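Local coordinates for protein ribosomal RNA small subunit methyltransferase Nep1 (Archaeoglobus fulgidus, PDB 3O7B) that probably methylates N1 of a pseudouridine in 16S rRNA during ribosome biogenesis, using S-adenosylmethionine as methyl donor and acting as a homodimer, at residues Glu62-Leu65 with Lys70-Thr73; Glu82-Pro87 with His110-Glu115; Glu115-Asn120 with Glu137-Glu142. All coordinates share one frame; numbering follows the deposited sequence.

Contact 1: Glu62-Leu65 with Lys70-Thr73; sequences EKIL and KHHT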
ATOM      1  N   GLU A  62     -15.750   9.139  20.220  1.00 26.52           N
ATOM      2  CA  GLU A  62     -14.458   9.178  20.907  1.00 26.58           C
ATOM      3  C   GLU A  62     -13.601   7.930  20.681  1.00 25.02           C
ATOM      4  O   GLU A  62     -12.398   7.944  20.969  1.00 25.19           O
ATOM      5  CB  GLU A  62     -14.647   9.429  22.410  1.00 26.83           C
ATOM      6  CG  GLU A  62     -15.351   8.317  23.183  1.00 28.07           C
ATOM      7  CD  GLU A  62     -15.283   8.526  24.698  1.00 29.07           C
ATOM      8  OE1 GLU A  62     -15.852   7.700  25.444  1.00 33.82           O
ATOM      9  OE2 GLU A  62     -14.648   9.511  25.142  1.00 33.86           O
ATOM     10  N   LYS A  63     -14.231   6.865  20.179  1.00 23.54           N
ATOM     11  CA  LYS A  63     -13.552   5.591  19.915  1.00 22.36           C
ATOM     12  C   LYS A  63     -13.145   5.405  18.444  1.00 20.40           C
ATOM     13  O   LYS A  63     -12.497   4.410  18.095  1.00 20.31           O
ATOM     14  CB  LYS A  63     -14.450   4.421  20.332  1.00 22.71           C
ATOM     15  CG  LYS A  63     -15.007   4.503  21.754  1.00 25.49           C
ATOM     16  CD  LYS A  63     -13.901   4.477  22.788  1.00 29.13           C
ATOM     17  CE  LYS A  63     -14.469   4.326  24.195  1.00 31.80           C
ATOM     18  NZ  LYS A  63     -15.022   2.968  24.417  1.00 33.66           N
ATOM     19  N   ILE A  64     -13.530   6.352  17.597  1.00 18.94           N
ATOM     20  CA  ILE A  64     -13.384   6.204  16.143  1.00 17.99           C
ATOM     21  C   ILE A  64     -12.128   6.919  15.651  1.00 17.18           C
ATOM     22  O   ILE A  64     -11.801   8.029  16.097  1.00 17.01           O
ATOM     23  CB  ILE A  64     -14.639   6.729  15.422  1.00 18.24           C
ATOM     24  CG1 ILE A  64     -15.845   5.839  15.762  1.00 18.78           C
ATOM     25  CG2 ILE A  64     -14.433   6.786  13.895  1.00 17.66           C
ATOM     26  CD1 ILE A  64     -17.189   6.420  15.347  1.00 21.16           C
ATOM     27  N   LEU A  65     -11.407   6.253  14.744  1.00 15.99           N
ATOM     28  CA  LEU A  65     -10.214   6.833  14.137  1.00 15.41           C
ATOM     29  C   LEU A  65     -10.613   7.929  13.145  1.00 14.80           C
ATOM     30  O   LEU A  65     -11.535   7.761  12.335  1.00 15.61           O
ATOM     31  CB  LEU A  65      -9.411   5.743  13.416  1.00 15.63           C
ATOM     32  CG  LEU A  65      -7.912   5.964  13.196  1.00 16.04           C
ATOM     33  CD1 LEU A  65      -7.101   5.873  14.506  1.00 17.70           C
ATOM     34  CD2 LEU A  65      -7.405   4.921  12.207  1.00 16.49           C
ATOM     35  N   LYS A  70     -14.218  10.194   5.534  1.00 17.97           N
ATOM     36  CA  LYS A  70     -15.500  10.099   6.232  1.00 18.62           C
ATOM     37  C   LYS A  70     -15.847  11.373   6.996  1.00 18.28           C
ATOM     38  O   LYS A  70     -17.029  11.721   7.145  1.00 19.67           O
ATOM     39  CB  LYS A  70     -15.475   8.940   7.228  1.00 18.66           C
ATOM     40  CG  LYS A  70     -15.322   7.569   6.602  1.00 19.84           C
ATOM     41  CD  LYS A  70     -15.317   6.495   7.654  1.00 20.16           C
ATOM     42  CE  LYS A  70     -15.110   5.126   7.025  1.00 20.58           C
ATOM     43  NZ  LYS A  70     -15.199   4.063   8.064  1.00 21.24           N
ATOM     44  N   HIS A  71     -14.823  12.068   7.480  1.00 17.28           N
ATOM     45  CA  HIS A  71     -15.044  13.125   8.480  1.00 17.30           C
ATOM     46  C   HIS A  71     -14.684  14.520   7.984  1.00 18.25           C
ATOM     47  O   HIS A  71     -14.648  15.468   8.784  1.00 18.32           O
ATOM     48  CB  HIS A  71     -14.233  12.841   9.753  1.00 16.76           C
ATOM     49  CG  HIS A  71     -14.408  11.460  10.307  1.00 16.21           C
ATOM     50  ND1 HIS A  71     -15.636  10.855  10.490  1.00 19.00           N
ATOM     51  CD2 HIS A  71     -13.484  10.562  10.724  1.00 13.70           C
ATOM     52  CE1 HIS A  71     -15.461   9.645  11.000  1.00 15.65           C
ATOM     53  NE2 HIS A  71     -14.162   9.446  11.153  1.00 19.90           N
ATOM     54  N   HIS A  72     -14.402  14.655   6.690  1.00 18.99           N
ATOM     55  CA  HIS A  72     -13.921  15.917   6.118  1.00 19.82           C
ATOM     56  C   HIS A  72     -14.715  17.151   6.579  1.00 20.36           C
ATOM     57  O   HIS A  72     -14.133  18.143   7.019  1.00 20.04           O
ATOM     58  CB  HIS A  72     -13.962  15.853   4.595  1.00 20.05           C
ATOM     59  CG  HIS A  72     -13.555  17.137   3.935  1.00 20.99           C
ATOM     60  ND1 HIS A  72     -14.467  18.047   3.439  1.00 23.62           N
ATOM     61  CD2 HIS A  72     -12.331  17.685   3.733  1.00 23.41           C
ATOM     62  CE1 HIS A  72     -13.822  19.085   2.938  1.00 21.23           C
ATOM     63  NE2 HIS A  72     -12.525  18.888   3.095  1.00 25.51           N
ATOM     64  N   THR A  73     -16.033  17.086   6.457  1.00 21.23           N
ATOM     65  CA  THR A  73     -16.859  18.265   6.752  1.00 22.63           C
ATOM     66  C   THR A  73     -16.818  18.665   8.231  1.00 23.09           C
ATOM     67  O   THR A  73     -17.052  19.829   8.561  1.00 24.59           O
ATOM     68  CB  THR A  73     -18.308  18.099   6.275  1.00 22.51           C
ATOM     69  OG1 THR A  73     -18.914  16.995   6.943  1.00 25.11           O
ATOM     70  CG2 THR A  73     -18.345  17.864   4.782  1.00 23.62           C
TER
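His71 and the backbone carbonyl of Leu65 make the polar part of this small, buried contact. The bond runs from NE2 of His71 to O of Leu65 over 3.3 Å, with an N-H...O angle of 141°, so it is bent as well as long and counts as weak. The oxygen lies at the edge of the imidazole, in the ring plane, where it also comes within 3.8 Å of the neighbouring ring carbon CD2 of His71. With CG placed beside the backbone N and anti to the carbonyl carbon (chi1 -51°), the ring swings toward the loop and brings its NE2 corner to the carbonyl.

The apolar part comes from Ile64. Its CG2 methyl meets the same corner of the ring obliquely, at 3.8 Å from NE2 of His71, while CE1 of His71 lies a little farther off. From the preceding residue, CB of Lys70 rests 3.8 Å above the plane of the His71 ring, toward its rim.

Neighbouring parts of the chain close in around both residues. Ile64 and His71 each touch Asp53 of helix 48-57 and also Ile40, to which Ile64 is joined by backbone hydrogen bonding. The backbone N of Leu65 is bonded to OE2 of Glu137 in helix 129-142, so the N-H of Leu65 has a hydrogen-bond partner and its carbonyl a weak one. The side chain of Leu65 stays about 9 Å from those of Arg86, a predicted rRNA contact, and Asp88, predicted to stabilise it. The weak bond and the methyl contact join the connecting loop to the short helix 68-71, within the long crossover that links the parallel strands 28-35 and 105-111 of this SPOUT methyltransferase.

Contact 2: Glu82-Pro87 with His110-Glu115; sequences EKRGRP and HTLNGE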
ATOM      1  N   GLU A  82      -4.227  19.983   7.409  1.00 19.32           N
ATOM      2  CA  GLU A  82      -3.651  19.372   6.212  1.00 19.31           C
ATOM      3  C   GLU A  82      -2.892  18.072   6.523  1.00 18.57           C
ATOM      4  O   GLU A  82      -2.743  17.224   5.644  1.00 19.24           O
ATOM      5  CB  GLU A  82      -2.762  20.373   5.450  1.00 20.33           C
ATOM      6  CG  GLU A  82      -1.420  20.705   6.097  1.00 23.63           C
ATOM      7  CD  GLU A  82      -1.524  21.725   7.228  1.00 28.17           C
ATOM      8  OE1 GLU A  82      -2.629  22.274   7.467  1.00 30.01           O
ATOM      9  OE2 GLU A  82      -0.483  21.982   7.873  1.00 31.83           O
ATOM     10  N   LYS A  83      -2.446  17.906   7.770  1.00 17.10           N
ATOM     11  CA  LYS A  83      -1.723  16.688   8.169  1.00 16.31           C
ATOM     12  C   LYS A  83      -2.623  15.549   8.643  1.00 15.77           C
ATOM     13  O   LYS A  83      -2.147  14.425   8.823  1.00 16.10           O
ATOM     14  CB  LYS A  83      -0.738  16.997   9.305  1.00 16.66           C
ATOM     15  CG  LYS A  83       0.424  17.865   8.878  1.00 19.10           C
ATOM     16  CD  LYS A  83       1.438  17.976   9.997  1.00 20.69           C
ATOM     17  CE  LYS A  83       2.715  18.610   9.493  1.00 23.61           C
ATOM     18  NZ  LYS A  83       3.725  18.770  10.587  1.00 22.92           N
ATOM     19  N   ARG A  84      -3.907  15.834   8.841  1.00 15.54           N
ATOM     20  CA  ARG A  84      -4.764  14.975   9.667  1.00 15.62           C
ATOM     21  C   ARG A  84      -5.735  14.117   8.878  1.00 15.14           C
ATOM     22  O   ARG A  84      -6.067  14.432   7.730  1.00 15.40           O
ATOM     23  CB  ARG A  84      -5.509  15.825  10.695  1.00 16.41           C
ATOM     24  CG  ARG A  84      -4.554  16.606  11.566  1.00 17.28           C
ATOM     25  CD  ARG A  84      -5.292  17.564  12.486  1.00 19.63           C
ATOM     26  NE  ARG A  84      -5.605  16.922  13.752  1.00 19.43           N
ATOM     27  CZ  ARG A  84      -5.877  17.581  14.871  1.00 22.01           C
ATOM     28  NH1 ARG A  84      -5.879  18.910  14.874  1.00 21.29           N
ATOM     29  NH2 ARG A  84      -6.134  16.913  15.981  1.00 21.85           N
ATOM     30  N   GLY A  85      -6.169  13.030   9.511  1.00 14.24           N
ATOM     31  CA  GLY A  85      -7.201  12.147   8.970  1.00 14.00           C
ATOM     32  C   GLY A  85      -6.754  11.237   7.847  1.00 13.94           C
ATOM     33  O   GLY A  85      -7.584  10.812   7.040  1.00 14.43           O
ATOM     34  N   ARG A  86      -5.474  10.885   7.829  1.00 13.08           N
ATOM     35  CA  ARG A  86      -4.935  10.021   6.744  1.00 13.20           C
ATOM     36  C   ARG A  86      -4.193   8.767   7.221  1.00 12.79           C
ATOM     37  O   ARG A  86      -3.015   8.596   6.935  1.00 13.32           O
ATOM     38  CB  ARG A  86      -4.091  10.850   5.777  1.00 13.67           C
ATOM     39  CG  ARG A  86      -4.899  11.938   5.062  1.00 14.55           C
ATOM     40  CD  ARG A  86      -5.894  11.360   4.022  1.00 16.12           C
ATOM     41  NE  ARG A  86      -5.182  10.511   3.076  1.00 16.15           N
ATOM     42  CZ  ARG A  86      -4.465  10.953   2.051  1.00 17.27           C
ATOM     43  NH1 ARG A  86      -4.379  12.247   1.783  1.00 19.32           N
ATOM     44  NH2 ARG A  86      -3.824  10.079   1.282  1.00 18.92           N
ATOM     45  N   PRO A  87      -4.912   7.854   7.900  1.00 13.28           N
ATOM     46  CA  PRO A  87      -4.273   6.627   8.391  1.00 13.15           C
ATOM     47  C   PRO A  87      -3.866   5.678   7.261  1.00 13.00           C
ATOM     48  O   PRO A  87      -3.064   4.766   7.500  1.00 13.01           O
ATOM     49  CB  PRO A  87      -5.342   5.991   9.292  1.00 14.02           C
ATOM     50  CG  PRO A  87      -6.655   6.596   8.838  1.00 14.99           C
ATOM     51  CD  PRO A  87      -6.339   7.951   8.274  1.00 13.40           C
ATOM     52  N   HIS A 110       5.517   7.140  15.248  1.00 12.81           N
ATOM     53  CA  HIS A 110       5.344   8.346  16.035  1.00 12.69           C
ATOM     54  C   HIS A 110       4.149   9.064  15.440  1.00 13.15           C
ATOM     55  O   HIS A 110       4.109   9.285  14.218  1.00 13.18           O
ATOM     56  CB  HIS A 110       6.649   9.152  15.926  1.00 12.95           C
ATOM     57  CG  HIS A 110       6.519  10.617  16.185  1.00 13.82           C
ATOM     58  ND1 HIS A 110       6.603  11.189  17.442  1.00 17.58           N
ATOM     59  CD2 HIS A 110       6.385  11.636  15.306  1.00 11.45           C
ATOM     60  CE1 HIS A 110       6.505  12.505  17.314  1.00 13.25           C
ATOM     61  NE2 HIS A 110       6.371  12.800  16.032  1.00 18.13           N
ATOM     62  N   THR A 111       3.158   9.386  16.252  1.00 13.26           N
ATOM     63  CA  THR A 111       1.954  10.021  15.724  1.00 14.66           C
ATOM     64  C   THR A 111       2.066  11.550  15.741  1.00 15.63           C
ATOM     65  O   THR A 111       2.967  12.115  16.395  1.00 15.72           O
ATOM     66  CB  THR A 111       0.689   9.615  16.484  1.00 14.61           C
ATOM     67  OG1 THR A 111       0.707  10.263  17.766  1.00 15.44           O
ATOM     68  CG2 THR A 111       0.615   8.112  16.675  1.00 16.20           C
ATOM     69  N   LEU A 112       1.137  12.203  15.043  1.00 16.49           N
ATOM     70  CA  LEU A 112       1.049  13.670  15.016  1.00 18.43           C
ATOM     71  C   LEU A 112       0.944  14.277  16.393  1.00 19.57           C
ATOM     72  O   LEU A 112       1.301  15.444  16.569  1.00 21.16           O
ATOM     73  CB  LEU A 112      -0.185  14.115  14.244  1.00 20.09           C
ATOM     74  CG  LEU A 112      -0.101  14.072  12.738  1.00 22.27           C
ATOM     75  CD1 LEU A 112      -1.497  14.275  12.169  1.00 22.56           C
ATOM     76  CD2 LEU A 112       0.856  15.153  12.249  1.00 24.04           C
ATOM     77  N   ASN A 113       0.408  13.510  17.336  1.00 19.42           N
ATOM     78  CA  ASN A 113       0.219  13.983  18.712  1.00 19.90           C
ATOM     79  C   ASN A 113       1.362  13.593  19.642  1.00 19.94           C
ATOM     80  O   ASN A 113       1.285  13.813  20.860  1.00 21.13           O
ATOM     81  CB  ASN A 113      -1.142  13.522  19.243  1.00 20.42           C
ATOM     82  CG  ASN A 113      -2.300  14.137  18.465  1.00 23.34           C
ATOM     83  OD1 ASN A 113      -3.245  13.441  18.069  1.00 27.81           O
ATOM     84  ND2 ASN A 113      -2.221  15.446  18.220  1.00 25.22           N
ATOM     85  N   GLY A 114       2.419  13.018  19.072  1.00 18.63           N
ATOM     86  CA  GLY A 114       3.643  12.692  19.804  1.00 18.25           C
ATOM     87  C   GLY A 114       3.688  11.347  20.503  1.00 18.33           C
ATOM     88  O   GLY A 114       4.654  11.039  21.222  1.00 18.08           O
ATOM     89  N   GLU A 115       2.659  10.524  20.291  1.00 17.07           N
ATOM     90  CA  GLU A 115       2.630   9.194  20.894  1.00 17.12           C
ATOM     91  C   GLU A 115       3.584   8.269  20.144  1.00 15.55           C
ATOM     92  O   GLU A 115       3.821   8.464  18.944  1.00 15.05           O
ATOM     93  CB  GLU A 115       1.225   8.609  20.855  1.00 17.96           C
ATOM     94  CG  GLU A 115       0.207   9.437  21.589  1.00 22.70           C
ATOM     95  CD  GLU A 115      -1.129   9.437  20.896  1.00 28.92           C
ATOM     96  OE1 GLU A 115      -1.176   9.700  19.662  1.00 29.74           O
ATOM     97  OE2 GLU A 115      -2.142   9.183  21.580  1.00 29.94           O
TER
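Leu112 pushes its forked end against the carbonyl and side chain of Lys83 and the stem of Arg84. CD1 takes one side of the fork, 3.4 Å from the carbonyl oxygen of Lys83 and 3.9 Å from CG of Arg84. CD2 takes the other, lying 3.7 Å from CD of Lys83 and close to its CB as well. Shortening the residue to alanine would remove both methyls and is likely to open a gap against the Lys83 carbonyl and the stems of Lys83 and Arg84.

Farther out, both basic side chains lead to acidic partners. The extended Lys83 (chi2 -173°) carries NZ past the leucine to a salt bridge with Glu34, a hydrogen bond to the carbonyl oxygen of Asp200 and cation-pi contacts with Phe196 and Phe202; Arg84 forms a salt bridge with Glu38.

Leu112 itself is positioned by the turn that holds it. Thr111 OG1 donates to the anti lone pair of Glu115 OE1 at 2.7 Å, and accepts from the backbone N of Asn113, an ST turn, and from that of Glu115. Gly114 N bonds to Thr111 O at 2.9 Å, and Thr111 N bonds to Glu115 O. This is a type I turn with a G1 beta bulge, Gly114 having positive phi, at the hairpin joining strands 105-111 and 116-119; its leucine packs on the loop that carries Arg86, predicted to contact rRNA.

Contact 3: Glu115-Asn120 with Glu137-Glu142; sequences EIIWVN and EKLFEE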
ATOM      1  N   GLU A 115       2.659  10.524  20.291  1.00 17.07           N
ATOM      2  CA  GLU A 115       2.630   9.194  20.894  1.00 17.12           C
ATOM      3  C   GLU A 115       3.584   8.269  20.144  1.00 15.55           C
ATOM      4  O   GLU A 115       3.821   8.464  18.944  1.00 15.05           O
ATOM      5  CB  GLU A 115       1.225   8.609  20.855  1.00 17.96           C
ATOM      6  CG  GLU A 115       0.207   9.437  21.589  1.00 22.70           C
ATOM      7  CD  GLU A 115      -1.129   9.437  20.896  1.00 28.92           C
ATOM      8  OE1 GLU A 115      -1.176   9.700  19.662  1.00 29.74           O
ATOM      9  OE2 GLU A 115      -2.142   9.183  21.580  1.00 29.94           O
ATOM     10  N   ILE A 116       4.126   7.280  20.843  1.00 14.74           N
ATOM     11  CA  ILE A 116       5.064   6.328  20.294  1.00 13.82           C
ATOM     12  C   ILE A 116       4.416   4.939  20.333  1.00 13.79           C
ATOM     13  O   ILE A 116       4.035   4.462  21.406  1.00 13.94           O
ATOM     14  CB  ILE A 116       6.408   6.329  21.088  1.00 14.53           C
ATOM     15  CG1 ILE A 116       7.127   7.695  20.981  1.00 14.53           C
ATOM     16  CG2 ILE A 116       7.314   5.223  20.619  1.00 16.17           C
ATOM     17  CD1 ILE A 116       7.452   8.125  19.553  1.00 15.82           C
ATOM     18  N   ILE A 117       4.283   4.315  19.164  1.00 13.23           N
ATOM     19  CA  ILE A 117       3.768   2.958  19.050  1.00 13.05           C
ATOM     20  C   ILE A 117       4.879   2.046  18.567  1.00 13.74           C
ATOM     21  O   ILE A 117       5.552   2.321  17.562  1.00 14.01           O
ATOM     22  CB  ILE A 117       2.585   2.918  18.054  1.00 12.57           C
ATOM     23  CG1 ILE A 117       1.444   3.818  18.511  1.00 13.54           C
ATOM     24  CG2 ILE A 117       2.139   1.468  17.795  1.00 13.58           C
ATOM     25  CD1 ILE A 117       0.467   4.211  17.399  1.00 15.42           C
ATOM     26  N   TRP A 118       5.097   0.959  19.293  1.00 13.98           N
ATOM     27  CA  TRP A 118       6.046  -0.051  18.889  1.00 14.43           C
ATOM     28  C   TRP A 118       5.273  -1.175  18.182  1.00 14.25           C
ATOM     29  O   TRP A 118       4.230  -1.612  18.693  1.00 13.94           O
ATOM     30  CB  TRP A 118       6.778  -0.596  20.127  1.00 15.54           C
ATOM     31  CG  TRP A 118       7.681  -1.752  19.842  1.00 17.57           C
ATOM     32  CD1 TRP A 118       8.917  -1.703  19.279  1.00 21.02           C
ATOM     33  CD2 TRP A 118       7.427  -3.138  20.129  1.00 17.53           C
ATOM     34  NE1 TRP A 118       9.445  -2.966  19.175  1.00 21.80           N
ATOM     35  CE2 TRP A 118       8.552  -3.866  19.696  1.00 18.68           C
ATOM     36  CE3 TRP A 118       6.353  -3.831  20.700  1.00 20.03           C
ATOM     37  CZ2 TRP A 118       8.651  -5.259  19.826  1.00 18.80           C
ATOM     38  CZ3 TRP A 118       6.442  -5.228  20.810  1.00 20.20           C
ATOM     39  CH2 TRP A 118       7.588  -5.917  20.383  1.00 19.61           C
ATOM     40  N   VAL A 119       5.781  -1.610  17.030  1.00 13.38           N
ATOM     41  CA  VAL A 119       5.197  -2.712  16.261  1.00 13.42           C
ATOM     42  C   VAL A 119       6.205  -3.850  16.214  1.00 13.75           C
ATOM     43  O   VAL A 119       7.271  -3.708  15.629  1.00 15.24           O
ATOM     44  CB  VAL A 119       4.805  -2.267  14.812  1.00 14.09           C
ATOM     45  CG1 VAL A 119       4.105  -3.408  14.082  1.00 13.49           C
ATOM     46  CG2 VAL A 119       3.894  -1.040  14.839  1.00 14.22           C
ATOM     47  N   ASN A 120       5.878  -4.980  16.855  1.00 13.90           N
ATOM     48  CA  ASN A 120       6.707  -6.165  16.796  1.00 14.57           C
ATOM     49  C   ASN A 120       7.003  -6.513  15.345  1.00 15.20           C
ATOM     50  O   ASN A 120       6.111  -6.507  14.499  1.00 15.05           O
ATOM     51  CB  ASN A 120       5.935  -7.302  17.487  1.00 14.86           C
ATOM     52  CG  ASN A 120       6.756  -8.569  17.699  1.00 15.70           C
ATOM     53  OD1 ASN A 120       7.573  -8.968  16.877  1.00 17.75           O
ATOM     54  ND2 ASN A 120       6.484  -9.241  18.827  1.00 17.76           N
ATOM     55  N   GLU A 137      -8.176   1.404  16.128  1.00 13.87           N
ATOM     56  CA  GLU A 137      -9.157   1.812  17.155  1.00 14.05           C
ATOM     57  C   GLU A 137      -9.016   0.969  18.420  1.00 14.54           C
ATOM     58  O   GLU A 137      -9.026   1.503  19.551  1.00 15.07           O
ATOM     59  CB  GLU A 137     -10.576   1.754  16.596  1.00 14.96           C
ATOM     60  CG  GLU A 137     -10.792   2.854  15.555  1.00 15.76           C
ATOM     61  CD  GLU A 137     -12.056   2.712  14.724  1.00 17.73           C
ATOM     62  OE1 GLU A 137     -12.736   1.670  14.843  1.00 19.87           O
ATOM     63  OE2 GLU A 137     -12.370   3.643  13.952  1.00 17.59           O
ATOM     64  N   LYS A 138      -8.866  -0.338  18.248  1.00 13.70           N
ATOM     65  CA  LYS A 138      -8.670  -1.222  19.390  1.00 14.46           C
ATOM     66  C   LYS A 138      -7.363  -0.895  20.123  1.00 14.70           C
ATOM     67  O   LYS A 138      -7.321  -0.874  21.357  1.00 15.71           O
ATOM     68  CB  LYS A 138      -8.680  -2.680  18.933  1.00 15.02           C
ATOM     69  CG  LYS A 138      -8.562  -3.675  20.080  1.00 16.66           C
ATOM     70  CD  LYS A 138      -8.561  -5.100  19.569  1.00 18.71           C
ATOM     71  CE  LYS A 138      -8.625  -6.064  20.744  1.00 20.00           C
ATOM     72  NZ  LYS A 138      -8.761  -7.465  20.253  1.00 21.32           N
ATOM     73  N   LEU A 139      -6.296  -0.637  19.379  1.00 14.45           N
ATOM     74  CA  LEU A 139      -5.029  -0.253  19.972  1.00 14.78           C
ATOM     75  C   LEU A 139      -5.166   1.018  20.825  1.00 14.99           C
ATOM     76  O   LEU A 139      -4.655   1.070  21.955  1.00 14.93           O
ATOM     77  CB  LEU A 139      -3.982  -0.073  18.868  1.00 15.16           C
ATOM     78  CG  LEU A 139      -2.650   0.504  19.341  1.00 14.96           C
ATOM     79  CD1 LEU A 139      -1.885  -0.482  20.206  1.00 16.36           C
ATOM     80  CD2 LEU A 139      -1.828   0.919  18.135  1.00 16.97           C
ATOM     81  N   PHE A 140      -5.867   2.030  20.322  1.00 15.25           N
ATOM     82  CA  PHE A 140      -6.024   3.272  21.093  1.00 17.15           C
ATOM     83  C   PHE A 140      -6.844   3.054  22.367  1.00 18.15           C
ATOM     84  O   PHE A 140      -6.614   3.727  23.382  1.00 19.35           O
ATOM     85  CB  PHE A 140      -6.611   4.394  20.238  1.00 17.20           C
ATOM     86  CG  PHE A 140      -5.588   5.125  19.406  1.00 17.68           C
ATOM     87  CD1 PHE A 140      -5.082   4.576  18.226  1.00 19.00           C
ATOM     88  CD2 PHE A 140      -5.100   6.359  19.826  1.00 19.77           C
ATOM     89  CE1 PHE A 140      -4.118   5.264  17.460  1.00 20.35           C
ATOM     90  CE2 PHE A 140      -4.150   7.050  19.071  1.00 19.87           C
ATOM     91  CZ  PHE A 140      -3.661   6.509  17.894  1.00 20.20           C
ATOM     92  N   GLU A 141      -7.774   2.107  22.315  1.00 18.27           N
ATOM     93  CA  GLU A 141      -8.632   1.775  23.450  1.00 19.18           C
ATOM     94  C   GLU A 141      -7.917   0.924  24.495  1.00 19.39           C
ATOM     95  O   GLU A 141      -7.950   1.246  25.689  1.00 20.88           O
ATOM     96  CB  GLU A 141      -9.872   1.039  22.942  1.00 19.34           C
ATOM     97  CG  GLU A 141     -10.791   0.499  24.043  1.00 22.54           C
ATOM     98  CD  GLU A 141     -11.436   1.581  24.891  1.00 25.89           C
ATOM     99  OE1 GLU A 141     -11.511   2.761  24.466  1.00 26.15           O
ATOM    100  OE2 GLU A 141     -11.897   1.234  26.005  1.00 29.20           O
ATOM    101  N   GLU A 142      -7.285  -0.160  24.052  1.00 18.58           N
ATOM    102  CA  GLU A 142      -6.685  -1.169  24.933  1.00 18.73           C
ATOM    103  C   GLU A 142      -5.206  -0.932  25.220  1.00 18.35           C
ATOM    104  O   GLU A 142      -4.656  -1.498  26.167  1.00 18.16           O
ATOM    105  CB  GLU A 142      -6.897  -2.574  24.354  1.00 19.35           C
ATOM    106  CG  GLU A 142      -8.376  -2.859  24.130  1.00 23.31           C
ATOM    107  CD  GLU A 142      -8.750  -4.322  24.014  1.00 29.15           C
ATOM    108  OE1 GLU A 142      -7.871  -5.215  24.044  1.00 32.82           O
ATOM    109  OE2 GLU A 142      -9.966  -4.575  23.895  1.00 32.72           O
TER
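Ile117 and Leu139 meet because their first torsions send their methyls toward each other at the strand-helix interface. In Ile117, chi1 of -60° sets CG2 anti to the backbone N, whereas in Leu139 it is CG that takes this position (chi1 173°). The two side chains then reach each other tip to tip: CD2 of Leu139 lies 4.0 Å from CG2 of Ile117 and 4.1 Å from CD1 of Ile117.

One residue farther along the helix, Phe140 brings its ring to the carboxylate of Glu115. The acid's OE2 is 3.9 Å from CE2 of Phe140, and OE1 is about as near. The two side chains cross at about a right angle, with the carboxylate and ring planes 66° apart. The contact with CE2 is van der Waals packing, oblique to the ring; OE1 of Glu115 is hydrogen-bonded to Thr111.

Phe155 of strand 150-156 extends this core, touching Ile117 and Leu139 and packing edge-to-face with Phe140, while Leu37 touches both Ile117 and Phe140. Strand 116-119 thus buries Ile117 under the last turns of helix 129-142, the helix-on-sheet packing of an alpha/beta fold, away from the cofactor site.

The three contacts come one after another along the chain. Their centres lie about 13 Å apart for contacts 1 and 2 and for contacts 2 and 3, and about 18 Å apart for contacts 1 and 3. Leu65 CD2 packs on Pro87 CB at 3.7 Å, joining the first two. Contacts 2 and 3 share Glu115, whereas helix 129-142 reaches contacts 1 and 3. Contact 1 lies inside the crossover between strands 28-35 and 105-111, contact 2 joins the crossover to the hairpin turn, and contact 3 lays helix 129-142 on strand 116-119. Contact 2 includes the predicted rRNA-contacting Arg86, and the side chain of its Lys83 is about 7 Å from bound S-adenosylhomocysteine.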